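Long-range contacts in lovastatin nonaketide synthase mokA (PDB 6AD3), which assembles the nonaketide backbone of monacolin K (lovastatin) as an iterative type I polyketide synthase, of which this chain is the condensation domain: residues P77-E83 with Q246-L250; D212-N218 with D354-T358; D258-W262 with A400-V406; D347-A353 with N371-F377; L411-F417 with A430-Q434. The protein carries 1 engineered substitution. All coordinates share one frame; numbering follows the deposited sequence.

Overall arrangement
All five contacts lie within the condensation domain, and their chemistry differs from place to place. Contact 4 is buried backbone pairing at the edge of a mixed sheet, with a salt bridge at one end, and contact 5, also buried, is apolar packing beside it. Contact 3, partly buried like contacts 1 and 2, mixes an imidazole-tyrosine stack with hydrogen bonds and apolar packing; its Trp262 touches Pro374 of contact 4 and Leu411 of contact 5. Contacts 1 and 2 each centre on an arginine that meets a carboxylate near a capped helix start. Contact 2 joins the loop after strand 348-354, a strand of contact 4, to helix 213-227. Contact 1 touches contact 3 through Leu250 and Leu259.

Contact 1. Residues P77-E83 with Q246-L250; sequences PLSLGQE and QREAL
Arg247 carries the polar part of this contact, reaching from helix 239-251 to the start of helix 80-91. Its NH2 donates to Leu78 O over 2.8 Å, from above the carbonyl plane, while NE adds a weak bond to the same oxygen. The same NH2 forms a salt bridge with Glu83, NH2 to OE1 being 2.8 Å in a nearly straight bond (164°). Carboxylate and guanidinium are nearly coplanar, and the bend at chi3 (-90°) turns the guanidinium out of line with the rest of the arginine chain. Glu83 OE2 has a second partner in Arg87.

The helix start that receives the arginine is closed by a capping box: Ser79 OG accepts from Gln82 N at 2.9 Å, and Gln82 OE1 accepts from Ser79 N.

Two waters supply a further polar link. Both donate to Gln246 OE1, one accepting from Leu80 N and the other from Gly81 N.

Leu80 supplies the van der Waals packing: CD2 lies over one guanidinium face, offset toward the rim and 3.6 Å from Arg247 NH1, and the same methyl makes an apolar contact with Leu250 CD2 at 3.9 Å. Pro77 CB flanks Arg247 NE more distantly, at 4.4 Å.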
# COMPACT_ATOMS: atom_id res chain seq x y z
N PRO A 77 -9.20 3.17 -21.69
CA PRO A 77 -8.13 3.98 -21.09
C PRO A 77 -7.65 3.38 -19.77
O PRO A 77 -8.40 2.68 -19.15
CB PRO A 77 -8.80 5.34 -20.85
CG PRO A 77 -10.27 5.10 -20.93
CD PRO A 77 -10.53 3.82 -21.64
N LEU A 78 -6.41 3.68 -19.36
CA LEU A 78 -5.97 3.45 -18.00
C LEU A 78 -6.92 4.14 -17.00
O LEU A 78 -7.49 5.20 -17.27
CB LEU A 78 -4.54 3.92 -17.81
CG LEU A 78 -3.41 3.32 -18.67
CD1 LEU A 78 -2.05 3.84 -18.24
CD2 LEU A 78 -3.43 1.80 -18.61
N SER A 79 -7.11 3.53 -15.85
CA SER A 79 -7.72 4.23 -14.74
C SER A 79 -6.82 5.39 -14.34
O SER A 79 -5.64 5.44 -14.70
CB SER A 79 -7.91 3.28 -13.53
OG SER A 79 -6.69 3.03 -12.86
N LEU A 80 -7.37 6.30 -13.56
CA LEU A 80 -6.62 7.46 -13.11
C LEU A 80 -5.36 6.99 -12.29
O LEU A 80 -4.25 7.48 -12.48
CB LEU A 80 -7.54 8.36 -12.30
CG LEU A 80 -8.56 9.16 -13.12
CD1 LEU A 80 -9.65 9.73 -12.22
CD2 LEU A 80 -7.86 10.26 -13.89
N GLY A 81 -5.58 6.05 -11.38
CA GLY A 81 -4.50 5.49 -10.58
C GLY A 81 -3.49 4.75 -11.43
O GLY A 81 -2.27 4.89 -11.21
N GLN A 82 -3.95 3.95 -12.39
CA GLN A 82 -3.01 3.30 -13.32
C GLN A 82 -2.15 4.32 -14.08
O GLN A 82 -0.96 4.12 -14.28
CB GLN A 82 -3.73 2.42 -14.31
CG GLN A 82 -4.28 1.14 -13.73
CD GLN A 82 -5.17 0.39 -14.71
OE1 GLN A 82 -5.76 0.98 -15.62
NE2 GLN A 82 -5.18 -0.94 -14.60
N GLU A 83 -2.78 5.43 -14.51
CA GLU A 83 -2.10 6.40 -15.31
C GLU A 83 -0.94 7.07 -14.56
O GLU A 83 0.16 7.18 -15.08
CB GLU A 83 -3.10 7.45 -15.82
CG GLU A 83 -2.47 8.55 -16.65
CD GLU A 83 -3.49 9.55 -17.21
OE1 GLU A 83 -4.69 9.24 -17.30
OE2 GLU A 83 -3.11 10.69 -17.46
N GLN A 246 -15.14 6.48 -12.35
CA GLN A 246 -14.34 7.41 -11.61
C GLN A 246 -13.77 8.50 -12.51
O GLN A 246 -13.79 9.70 -12.18
CB GLN A 246 -13.18 6.62 -10.95
CG GLN A 246 -12.34 7.44 -10.00
CD GLN A 246 -11.20 6.60 -9.45
OE1 GLN A 246 -10.44 6.01 -10.21
NE2 GLN A 246 -11.24 6.35 -8.14
N ARG A 247 -13.35 8.13 -13.70
CA ARG A 247 -12.82 9.12 -14.65
C ARG A 247 -13.92 10.09 -15.08
O ARG A 247 -13.72 11.31 -15.09
CB ARG A 247 -12.24 8.39 -15.86
CG ARG A 247 -11.35 9.24 -16.72
CD ARG A 247 -10.66 8.39 -17.77
NE ARG A 247 -9.39 7.85 -17.34
CZ ARG A 247 -8.26 8.56 -17.26
NH1 ARG A 247 -8.28 9.87 -17.42
NH2 ARG A 247 -7.12 7.97 -17.04
N GLU A 248 -15.12 9.55 -15.28
CA GLU A 248 -16.27 10.39 -15.69
C GLU A 248 -16.67 11.37 -14.60
O GLU A 248 -17.11 12.48 -14.90
CB GLU A 248 -17.46 9.49 -16.07
CG GLU A 248 -17.23 8.81 -17.41
CD GLU A 248 -18.34 7.82 -17.81
OE1 GLU A 248 -19.31 7.65 -17.01
OE2 GLU A 248 -18.19 7.17 -18.87
N ALA A 249 -16.54 10.95 -13.35
CA ALA A 249 -16.82 11.84 -12.21
C ALA A 249 -15.85 13.03 -12.21
O ALA A 249 -16.25 14.18 -12.01
CB ALA A 249 -16.74 11.08 -10.89
N LEU A 250 -14.57 12.76 -12.45
CA LEU A 250 -13.59 13.84 -12.57
C LEU A 250 -13.93 14.75 -13.75
O LEU A 250 -14.01 15.97 -13.58
CB LEU A 250 -12.17 13.29 -12.72
CG LEU A 250 -11.10 14.32 -13.06
CD1 LEU A 250 -11.01 15.34 -11.93
CD2 LEU A 250 -9.76 13.64 -13.31
O HOH W 1 -10.19 6.00 -13.00
O HOH W 2 -7.94 5.23 -9.86

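Contact 2. Residues D212-N218 with D354-T358; sequences DGSTTEN and DTNRT
Asp212 holds its CG between its backbone N and carbonyl carbon (chi1 64°), and Arg357 runs extended from CG to NE; the two side chains come from opposite directions, which brings OD1 to NH2. Asp212 and Gly213 are the DG of the condensation-domain HHxxxDG signature, which reads HRFVGDG in this chain, and an aspartate-arginine salt bridge is a familiar feature there. Arg357 NH2 meets Asp212 OD1 on its syn side at 2.9 Å, with planes 61° apart. OD1 also caps helix 213-227 by accepting from Thr215 N, and Thr215 OG1 takes a second bond from Arg357 NH2 at 3.0 Å. A water accepts from Arg357 NE and donates to Asp212 OD2 and Thr355 O. Helix 360-364 and the loop after it complete the network: Asp212 OD2 accepts from Phe369 N and Ala370 N, Thr215 OG1 bonds Gly367 O, and Arg357 NH1 donates to Gly365 O and Glu362 O. Ser214 CB lies over one guanidinium face, 3.2 Å from Arg357 NE, while Ser214 OG touches Thr355 CG2 at 3.5 Å.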
# COMPACT_ATOMS: atom_id res chain seq x y z
N ASP A 212 -3.72 -4.80 -5.54
CA ASP A 212 -3.46 -4.02 -4.31
C ASP A 212 -3.87 -4.88 -3.13
O ASP A 212 -4.19 -6.04 -3.31
CB ASP A 212 -4.18 -2.62 -4.29
CG ASP A 212 -5.72 -2.69 -4.28
OD1 ASP A 212 -6.33 -3.72 -3.92
OD2 ASP A 212 -6.35 -1.65 -4.59
N GLY A 213 -3.66 -4.39 -1.91
CA GLY A 213 -3.85 -5.24 -0.72
C GLY A 213 -5.25 -5.86 -0.67
O GLY A 213 -5.41 -7.03 -0.28
N SER A 214 -6.28 -5.09 -1.00
CA SER A 214 -7.63 -5.64 -1.02
C SER A 214 -7.86 -6.69 -2.10
O SER A 214 -8.57 -7.70 -1.90
CB SER A 214 -8.66 -4.51 -1.12
OG SER A 214 -8.59 -3.68 0.02
N THR A 215 -7.25 -6.47 -3.26
CA THR A 215 -7.29 -7.46 -4.30
C THR A 215 -6.64 -8.77 -3.87
O THR A 215 -7.18 -9.86 -4.13
CB THR A 215 -6.68 -6.92 -5.59
OG1 THR A 215 -7.57 -5.91 -6.10
CG2 THR A 215 -6.52 -8.01 -6.61
N THR A 216 -5.50 -8.70 -3.21
CA THR A 216 -4.86 -9.92 -2.69
C THR A 216 -5.77 -10.67 -1.71
O THR A 216 -5.99 -11.87 -1.87
CB THR A 216 -3.53 -9.59 -2.00
OG1 THR A 216 -2.70 -8.87 -2.93
CG2 THR A 216 -2.80 -10.86 -1.55
N GLU A 217 -6.43 -9.93 -0.81
CA GLU A 217 -7.43 -10.54 0.10
C GLU A 217 -8.51 -11.21 -0.71
O GLU A 217 -8.90 -12.37 -0.43
CB GLU A 217 -8.04 -9.46 1.01
CG GLU A 217 -7.07 -8.87 2.04
CD GLU A 217 -7.54 -7.54 2.66
OE1 GLU A 217 -6.73 -6.87 3.37
OE2 GLU A 217 -8.63 -7.03 2.31
N ASN A 218 -9.03 -10.49 -1.72
CA ASN A 218 -10.15 -11.00 -2.51
C ASN A 218 -9.72 -12.30 -3.23
O ASN A 218 -10.53 -13.20 -3.40
CB ASN A 218 -10.64 -9.97 -3.54
CG ASN A 218 -11.40 -8.80 -2.92
OD1 ASN A 218 -11.78 -7.83 -3.63
ND2 ASN A 218 -11.74 -8.92 -1.65
N ASP A 354 -5.67 4.67 1.78
CA ASP A 354 -7.09 4.39 1.82
C ASP A 354 -7.42 3.45 0.66
O ASP A 354 -6.90 3.63 -0.43
CB ASP A 354 -7.91 5.68 1.70
CG ASP A 354 -9.38 5.42 1.89
OD1 ASP A 354 -9.79 5.17 3.04
OD2 ASP A 354 -10.12 5.46 0.90
N THR A 355 -8.26 2.46 0.90
CA THR A 355 -8.60 1.51 -0.15
C THR A 355 -9.35 2.12 -1.33
O THR A 355 -9.32 1.56 -2.43
CB THR A 355 -9.48 0.36 0.35
OG1 THR A 355 -10.72 0.89 0.83
CG2 THR A 355 -8.77 -0.47 1.41
N ASN A 356 -10.06 3.21 -1.09
CA ASN A 356 -10.92 3.83 -2.10
C ASN A 356 -11.99 2.83 -2.61
O ASN A 356 -12.32 2.81 -3.77
CB ASN A 356 -10.12 4.44 -3.25
CG ASN A 356 -10.83 5.63 -3.90
OD1 ASN A 356 -10.34 6.20 -4.87
ND2 ASN A 356 -11.97 6.01 -3.37
N ARG A 357 -12.46 1.97 -1.73
CA ARG A 357 -13.56 1.08 -2.03
C ARG A 357 -14.69 1.43 -1.08
O ARG A 357 -14.57 1.26 0.11
CB ARG A 357 -13.11 -0.36 -1.84
CG ARG A 357 -12.06 -0.82 -2.83
CD ARG A 357 -11.44 -2.12 -2.39
NE ARG A 357 -10.27 -2.55 -3.14
CZ ARG A 357 -10.28 -3.53 -4.04
NH1 ARG A 357 -11.41 -4.14 -4.34
NH2 ARG A 357 -9.17 -3.89 -4.66
N THR A 358 -15.78 1.90 -1.68
CA THR A 358 -16.83 2.68 -1.05
C THR A 358 -18.25 2.10 -1.21
O THR A 358 -19.22 2.75 -0.85
CB THR A 358 -16.81 4.13 -1.62
OG1 THR A 358 -17.53 4.19 -2.86
CG2 THR A 358 -15.42 4.59 -1.94
O HOH W 3 -7.95 -0.95 -2.59

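Contact 3. Residues D258-W262 with A400-V406; sequences DLAYW and AMQHARV
His403 reaches into the side of helix 256-266, its CB 3.7 Å from Trp262 NE1. With CG anti to the carbonyl carbon (chi1 -55°), the ring stands against Tyr261, whose CD2 is 3.7 Å from CG of the histidine; CB and CG also lie close to Asp258 OD1. ND1 donates to Asp258 OD1 at 2.8 Å, nearly in the imidazole plane and on the anti side of the carboxylate, and CE1 lies 3.8 Å from the same oxygen. This bond and the tyrosine, whose CB also makes a CH-pi contact over the imidazole face, together hold the ring's rotation. CD2 sits over the centre of the Tyr261 ring, 3.4 Å from Tyr261 CG, and NE2 is 3.5 Å from Tyr261 CD1. The Tyr261 and His403 rings form an offset stack with planes 23° apart, and Gln402 CB lies on the other imidazole face.

The 400-406 segment holds the end of helix 386-401 and the loop beyond it, and the contact joins both to helix 256-266. Trp262 NE1 donates to His403 O at 2.9 Å, in the indole plane, and CH2 packs on Ala400 CB. Tyr261 OH bonds Glu399. Val406 places CG2 against Asp258 CB and CG1 3.5 Å from Leu259 CD2.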
# COMPACT_ATOMS: atom_id res chain seq x y z
N ASP A 258 -14.10 18.15 -3.95
CA ASP A 258 -13.04 17.39 -3.27
C ASP A 258 -11.68 17.93 -3.61
O ASP A 258 -10.82 18.15 -2.72
CB ASP A 258 -13.14 15.91 -3.60
CG ASP A 258 -14.43 15.27 -3.09
OD1 ASP A 258 -14.99 15.74 -2.10
OD2 ASP A 258 -14.91 14.32 -3.73
N LEU A 259 -11.48 18.23 -4.88
CA LEU A 259 -10.25 18.86 -5.33
C LEU A 259 -10.00 20.21 -4.66
O LEU A 259 -8.90 20.48 -4.20
CB LEU A 259 -10.26 19.00 -6.85
CG LEU A 259 -9.95 17.71 -7.60
CD1 LEU A 259 -10.28 17.90 -9.07
CD2 LEU A 259 -8.52 17.26 -7.40
N ALA A 260 -11.05 21.01 -4.49
CA ALA A 260 -10.89 22.32 -3.86
C ALA A 260 -10.54 22.17 -2.39
O ALA A 260 -9.75 22.94 -1.85
CB ALA A 260 -12.17 23.17 -4.02
N TYR A 261 -11.09 21.15 -1.75
CA TYR A 261 -10.76 20.85 -0.36
C TYR A 261 -9.28 20.56 -0.20
O TYR A 261 -8.60 21.17 0.62
CB TYR A 261 -11.56 19.66 0.14
CG TYR A 261 -11.14 19.16 1.49
CD1 TYR A 261 -11.63 19.76 2.64
CD2 TYR A 261 -10.27 18.09 1.63
CE1 TYR A 261 -11.31 19.27 3.88
CE2 TYR A 261 -9.92 17.60 2.88
CZ TYR A 261 -10.41 18.23 4.01
OH TYR A 261 -10.09 17.75 5.26
N TRP A 262 -8.76 19.66 -1.02
CA TRP A 262 -7.34 19.33 -0.93
C TRP A 262 -6.44 20.46 -1.41
O TRP A 262 -5.39 20.71 -0.82
CB TRP A 262 -7.03 18.03 -1.66
CG TRP A 262 -7.70 16.85 -1.07
CD1 TRP A 262 -8.72 16.17 -1.60
CD2 TRP A 262 -7.39 16.21 0.17
NE1 TRP A 262 -9.09 15.14 -0.76
CE2 TRP A 262 -8.30 15.17 0.34
CE3 TRP A 262 -6.49 16.49 1.22
CZ2 TRP A 262 -8.32 14.36 1.49
CZ3 TRP A 262 -6.49 15.67 2.33
CH2 TRP A 262 -7.38 14.60 2.44
N ALA A 400 -11.29 14.24 6.09
CA ALA A 400 -10.60 13.72 4.92
C ALA A 400 -11.47 12.68 4.20
O ALA A 400 -11.48 12.64 2.99
CB ALA A 400 -9.26 13.14 5.30
N MET A 401 -12.15 11.83 4.97
CA MET A 401 -12.89 10.70 4.40
C MET A 401 -14.15 11.16 3.67
O MET A 401 -14.63 10.47 2.75
CB MET A 401 -13.25 9.68 5.49
CG MET A 401 -12.05 8.94 6.03
SD MET A 401 -11.09 8.12 4.75
CE MET A 401 -12.25 6.90 4.18
N GLN A 402 -14.57 12.39 3.90
CA GLN A 402 -15.61 12.99 3.08
C GLN A 402 -15.13 13.37 1.68
O GLN A 402 -15.92 13.81 0.86
CB GLN A 402 -16.20 14.20 3.80
CG GLN A 402 -16.90 13.82 5.09
CD GLN A 402 -17.30 15.03 5.89
OE1 GLN A 402 -16.72 16.10 5.74
NE2 GLN A 402 -18.29 14.87 6.74
N HIS A 403 -13.81 13.40 1.48
CA HIS A 403 -13.26 13.88 0.23
C HIS A 403 -12.25 12.86 -0.24
O HIS A 403 -11.25 13.22 -0.82
CB HIS A 403 -12.55 15.23 0.43
CG HIS A 403 -13.42 16.28 1.05
ND1 HIS A 403 -14.48 16.83 0.38
CD2 HIS A 403 -13.44 16.81 2.29
CE1 HIS A 403 -15.10 17.69 1.17
NE2 HIS A 403 -14.47 17.73 2.32
N ALA A 404 -12.53 11.59 -0.01
CA ALA A 404 -11.52 10.55 -0.25
C ALA A 404 -11.40 10.07 -1.71
O ALA A 404 -10.52 9.28 -1.99
CB ALA A 404 -11.79 9.35 0.65
N ARG A 405 -12.34 10.45 -2.57
CA ARG A 405 -12.44 9.85 -3.91
C ARG A 405 -11.43 10.37 -4.92
O ARG A 405 -11.31 9.84 -6.02
CB ARG A 405 -13.83 10.06 -4.47
CG ARG A 405 -14.93 9.31 -3.75
CD ARG A 405 -16.28 9.66 -4.37
NE ARG A 405 -17.38 9.63 -3.41
CZ ARG A 405 -18.11 8.56 -3.15
NH1 ARG A 405 -17.84 7.40 -3.75
NH2 ARG A 405 -19.11 8.63 -2.28
N VAL A 406 -10.66 11.38 -4.57
CA VAL A 406 -9.71 11.93 -5.49
C VAL A 406 -8.41 11.12 -5.53
O VAL A 406 -7.69 11.06 -4.54
CB VAL A 406 -9.37 13.38 -5.13
CG1 VAL A 406 -8.42 13.95 -6.15
CG2 VAL A 406 -10.63 14.19 -5.08

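Contact 4. Residues D347-A353 with N371-F377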
# COMPACT_ATOMS: atom_id res chain seq x y z
N ASP A 347 4.82 21.75 10.63
CA ASP A 347 3.93 21.75 9.47
C ASP A 347 4.45 20.77 8.43
O ASP A 347 5.45 21.02 7.74
CB ASP A 347 3.80 23.16 8.89
CG ASP A 347 2.97 23.21 7.60
OD1 ASP A 347 2.28 22.23 7.23
OD2 ASP A 347 3.06 24.25 6.91
N PHE A 348 3.83 19.59 8.41
CA PHE A 348 4.18 18.58 7.44
C PHE A 348 2.98 17.71 7.16
O PHE A 348 2.00 17.74 7.91
CB PHE A 348 5.38 17.72 7.90
CG PHE A 348 5.17 17.00 9.21
CD1 PHE A 348 5.38 17.66 10.44
CD2 PHE A 348 4.68 15.67 9.25
CE1 PHE A 348 5.24 16.98 11.64
CE2 PHE A 348 4.51 15.02 10.46
CZ PHE A 348 4.73 15.69 11.65
N SER A 349 3.08 16.88 6.12
CA SER A 349 1.92 16.09 5.71
C SER A 349 2.20 14.61 5.76
O SER A 349 3.35 14.16 5.64
CB SER A 349 1.47 16.50 4.30
OG SER A 349 1.00 17.84 4.27
N ILE A 350 1.14 13.85 6.02
CA ILE A 350 1.22 12.41 6.04
C ILE A 350 0.21 11.86 5.06
O ILE A 350 -1.00 12.12 5.18
CB ILE A 350 0.91 11.84 7.44
CG1 ILE A 350 1.91 12.41 8.51
CG2 ILE A 350 0.95 10.30 7.39
CD1 ILE A 350 1.57 12.05 9.95
N GLY A 351 0.68 11.04 4.12
CA GLY A 351 -0.20 10.34 3.22
C GLY A 351 -0.87 9.18 3.92
O GLY A 351 -0.21 8.23 4.33
N LEU A 352 -2.18 9.27 4.10
CA LEU A 352 -2.94 8.20 4.71
C LEU A 352 -3.46 7.24 3.65
O LEU A 352 -4.11 7.67 2.67
CB LEU A 352 -4.10 8.78 5.53
CG LEU A 352 -5.12 7.79 6.10
CD1 LEU A 352 -4.51 6.92 7.18
CD2 LEU A 352 -6.35 8.50 6.66
N ALA A 353 -3.01 6.00 3.69
CA ALA A 353 -3.46 5.03 2.73
C ALA A 353 -4.96 4.83 2.90
O ALA A 353 -5.50 4.86 4.04
CB ALA A 353 -2.71 3.68 2.92
N ASN A 371 -5.31 4.22 -2.73
CA ASN A 371 -5.07 5.63 -2.88
C ASN A 371 -4.30 6.15 -1.65
O ASN A 371 -4.09 5.39 -0.66
CB ASN A 371 -6.40 6.32 -2.99
CG ASN A 371 -6.29 7.77 -3.45
OD1 ASN A 371 -5.36 8.17 -4.16
ND2 ASN A 371 -7.35 8.53 -3.14
N LEU A 372 -3.90 7.41 -1.71
CA LEU A 372 -3.28 8.08 -0.59
C LEU A 372 -3.96 9.44 -0.41
O LEU A 372 -4.31 10.07 -1.38
CB LEU A 372 -1.83 8.33 -0.89
CG LEU A 372 -0.94 7.10 -0.91
CD1 LEU A 372 0.37 7.40 -1.58
CD2 LEU A 372 -0.76 6.58 0.48
N LEU A 373 -4.29 9.76 0.84
CA LEU A 373 -4.93 11.04 1.19
C LEU A 373 -3.92 11.91 1.93
O LEU A 373 -3.40 11.51 2.96
CB LEU A 373 -6.13 10.79 2.08
CG LEU A 373 -7.17 9.79 1.54
CD1 LEU A 373 -8.28 9.56 2.56
CD2 LEU A 373 -7.74 10.29 0.25
N PRO A 374 -3.64 13.12 1.41
CA PRO A 374 -2.50 13.84 1.94
C PRO A 374 -2.89 14.75 3.08
O PRO A 374 -3.24 15.91 2.87
CB PRO A 374 -2.01 14.65 0.72
CG PRO A 374 -3.22 14.88 -0.08
CD PRO A 374 -4.10 13.69 0.12
N LEU A 375 -2.88 14.22 4.30
CA LEU A 375 -3.30 15.00 5.45
C LEU A 375 -2.20 16.01 5.82
O LEU A 375 -1.11 15.62 6.17
CB LEU A 375 -3.54 14.09 6.66
CG LEU A 375 -4.83 13.31 6.86
CD1 LEU A 375 -5.65 13.10 5.62
CD2 LEU A 375 -4.50 12.00 7.58
N ARG A 376 -2.57 17.28 5.99
CA ARG A 376 -1.60 18.25 6.42
C ARG A 376 -1.77 18.48 7.92
O ARG A 376 -2.90 18.81 8.40
CB ARG A 376 -1.83 19.56 5.68
CG ARG A 376 -0.85 20.64 6.05
CD ARG A 376 -0.91 21.81 5.07
NE ARG A 376 0.24 22.72 5.28
CZ ARG A 376 0.52 23.74 4.48
NH1 ARG A 376 -0.28 24.03 3.45
NH2 ARG A 376 1.67 24.40 4.61
N PHE A 377 -0.70 18.32 8.68
CA PHE A 377 -0.73 18.59 10.11
C PHE A 377 0.04 19.89 10.36
O PHE A 377 1.27 19.90 10.36
CB PHE A 377 -0.05 17.45 10.89
CG PHE A 377 -0.87 16.21 10.99
CD1 PHE A 377 -0.95 15.32 9.91
CD2 PHE A 377 -1.49 15.84 12.21
CE1 PHE A 377 -1.69 14.18 10.01
CE2 PHE A 377 -2.22 14.66 12.30
CZ PHE A 377 -2.31 13.83 11.19
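Asn371 O receives a CA-H contact from Ala353 at the start of an antiparallel pair: strand 371-377 is an edge strand of a six-stranded mixed sheet within this chain and runs against strand 348-354. The Asn371 side chain turns to Val406 O and Tyr408 N. Leu372 follows in a non-hydrogen-bonded pair, its CD2 3.8 Å from Ala353 CA. Leu373 then exchanges two backbone bonds with Leu352. Pro374, opposite Gly351, centres an inverse gamma turn, closed by a weak bond from Leu375 N to Leu373 O. Leu375 also pairs with Ile350, its O accepting from Ile350 N at 2.9 Å and its N donating to Ile350 O at 3.0 Å, and its CD2 packs on Leu352 CB. Arg376, extended from CG to NE, grips Asp347 side-on: NE donates to OD1 at 2.9 Å and NH2 to the syn lone pair of OD2 at 2.7 Å. Arg376 NH1 also bonds Met265 O, and NH2 Gln268. Phe377 closes the ladder with Phe348, and its CE1 meets Ile350 CD1 at 3.9 Å.

Contact 5. Residues L411-F417 with A430-Q434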
# COMPACT_ATOMS: atom_id res chain seq x y z
N LEU A 411 -4.45 15.13 -7.96
CA LEU A 411 -4.11 16.30 -7.10
C LEU A 411 -2.71 16.80 -7.37
O LEU A 411 -2.47 18.01 -7.52
CB LEU A 411 -4.25 15.94 -5.63
CG LEU A 411 -4.01 17.10 -4.68
CD1 LEU A 411 -5.05 18.20 -4.89
CD2 LEU A 411 -4.01 16.64 -3.24
N LEU A 412 -1.75 15.90 -7.33
CA LEU A 412 -0.39 16.29 -7.57
C LEU A 412 -0.24 17.08 -8.89
O LEU A 412 0.48 18.10 -8.93
CB LEU A 412 0.48 15.05 -7.63
CG LEU A 412 1.29 14.65 -6.40
CD1 LEU A 412 0.97 15.29 -5.09
CD2 LEU A 412 1.55 13.17 -6.31
N GLU A 413 -0.88 16.60 -9.94
CA GLU A 413 -0.80 17.25 -11.25
C GLU A 413 -1.42 18.62 -11.19
O GLU A 413 -0.83 19.61 -11.65
CB GLU A 413 -1.50 16.43 -12.32
CG GLU A 413 -1.60 17.18 -13.65
CD GLU A 413 -1.91 16.27 -14.81
OE1 GLU A 413 -1.22 16.35 -15.85
OE2 GLU A 413 -2.82 15.43 -14.67
N ARG A 414 -2.58 18.71 -10.57
CA ARG A 414 -3.24 19.99 -10.40
C ARG A 414 -2.42 20.99 -9.65
O ARG A 414 -2.46 22.18 -9.98
CB ARG A 414 -4.58 19.83 -9.75
CG ARG A 414 -5.55 19.18 -10.69
CD ARG A 414 -6.90 19.06 -10.06
NE ARG A 414 -7.41 20.36 -9.70
CZ ARG A 414 -8.25 21.06 -10.45
NH1 ARG A 414 -8.69 20.55 -11.60
NH2 ARG A 414 -8.71 22.20 -10.00
N LEU A 415 -1.65 20.53 -8.66
CA LEU A 415 -0.84 21.40 -7.85
C LEU A 415 0.51 21.75 -8.52
O LEU A 415 1.30 22.47 -7.96
CB LEU A 415 -0.62 20.73 -6.47
CG LEU A 415 -1.84 20.67 -5.54
CD1 LEU A 415 -1.54 19.89 -4.28
CD2 LEU A 415 -2.30 22.08 -5.18
N GLY A 416 0.79 21.14 -9.66
CA GLY A 416 1.95 21.50 -10.43
C GLY A 416 3.20 20.71 -10.16
O GLY A 416 4.27 21.10 -10.58
N PHE A 417 3.08 19.55 -9.52
CA PHE A 417 4.26 18.80 -9.17
C PHE A 417 4.78 18.00 -10.34
O PHE A 417 4.00 17.53 -11.19
CB PHE A 417 3.94 17.85 -8.00
CG PHE A 417 3.87 18.55 -6.67
CD1 PHE A 417 5.05 18.83 -5.94
CD2 PHE A 417 2.64 18.94 -6.13
CE1 PHE A 417 4.99 19.56 -4.76
CE2 PHE A 417 2.58 19.63 -4.92
CZ PHE A 417 3.77 19.97 -4.26
N ALA A 430 9.70 12.95 -2.20
CA ALA A 430 8.41 12.81 -2.83
C ALA A 430 7.68 14.14 -2.88
O ALA A 430 7.81 14.95 -1.99
CB ALA A 430 7.60 11.81 -2.07
N PRO A 431 6.84 14.35 -3.92
CA PRO A 431 5.99 15.55 -3.94
C PRO A 431 4.96 15.59 -2.84
O PRO A 431 4.34 14.56 -2.55
CB PRO A 431 5.27 15.48 -5.27
CG PRO A 431 5.50 14.13 -5.83
CD PRO A 431 6.61 13.46 -5.06
N LEU A 432 4.83 16.76 -2.23
CA LEU A 432 3.69 17.12 -1.33
C LEU A 432 3.76 16.52 0.07
O LEU A 432 3.57 17.20 1.06
CB LEU A 432 2.33 16.79 -1.94
CG LEU A 432 1.15 17.45 -1.27
CD1 LEU A 432 1.21 18.97 -1.42
CD2 LEU A 432 -0.14 16.89 -1.77
N PHE A 433 4.00 15.22 0.15
CA PHE A 433 4.19 14.59 1.46
C PHE A 433 5.31 13.58 1.38
O PHE A 433 5.49 12.95 0.34
CB PHE A 433 2.90 13.93 1.97
CG PHE A 433 2.23 13.00 0.98
CD1 PHE A 433 1.44 13.50 -0.06
CD2 PHE A 433 2.41 11.60 1.05
CE1 PHE A 433 0.84 12.65 -0.97
CE2 PHE A 433 1.83 10.78 0.12
CZ PHE A 433 1.04 11.29 -0.90
N GLN A 434 6.03 13.40 2.50
CA GLN A 434 7.22 12.54 2.51
C GLN A 434 7.10 11.42 3.55
O GLN A 434 7.99 10.60 3.67
CB GLN A 434 8.49 13.36 2.80
CG GLN A 434 8.78 14.40 1.72
CD GLN A 434 7.91 15.65 1.80
OE1 GLN A 434 7.73 16.26 2.87
NE2 GLN A 434 7.39 16.06 0.66
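The Phe417 ring meets Leu432 N over one face, the nitrogen being 3.8 Å from CE1, while Leu412 O lies at its edge, in plane. Pro431 CB approaches the ring obliquely, 3.4 Å from Phe417 CD1. Phe417 is brought here by a Schellman motif that ends helix 408-414: Gly416 has positive phi, and the two closing bonds run from Phe417 N to Leu412 O and from Gly416 N to Glu413 O. The contact thus joins that helix end to the loop leading into strand 435-440.

The rest is packing around Leu432. Its backbone turns sharply, with phi 77°, and Phe433 N donates to Pro431 O across it, as in a classic gamma turn. With CG anti to the backbone N (chi1 -164°), its branches spread: CD1 lies 3.8 Å from CE2 of Phe417, just past the helix, and CD2 meets Leu411 CD2 of the helix at 4.1 Å. Leu415 CD1 touches Leu432 CD1. Leu412 serves both partners, its CD2 against Pro431 CG and its CD1 3.7 Å from Leu432 CB.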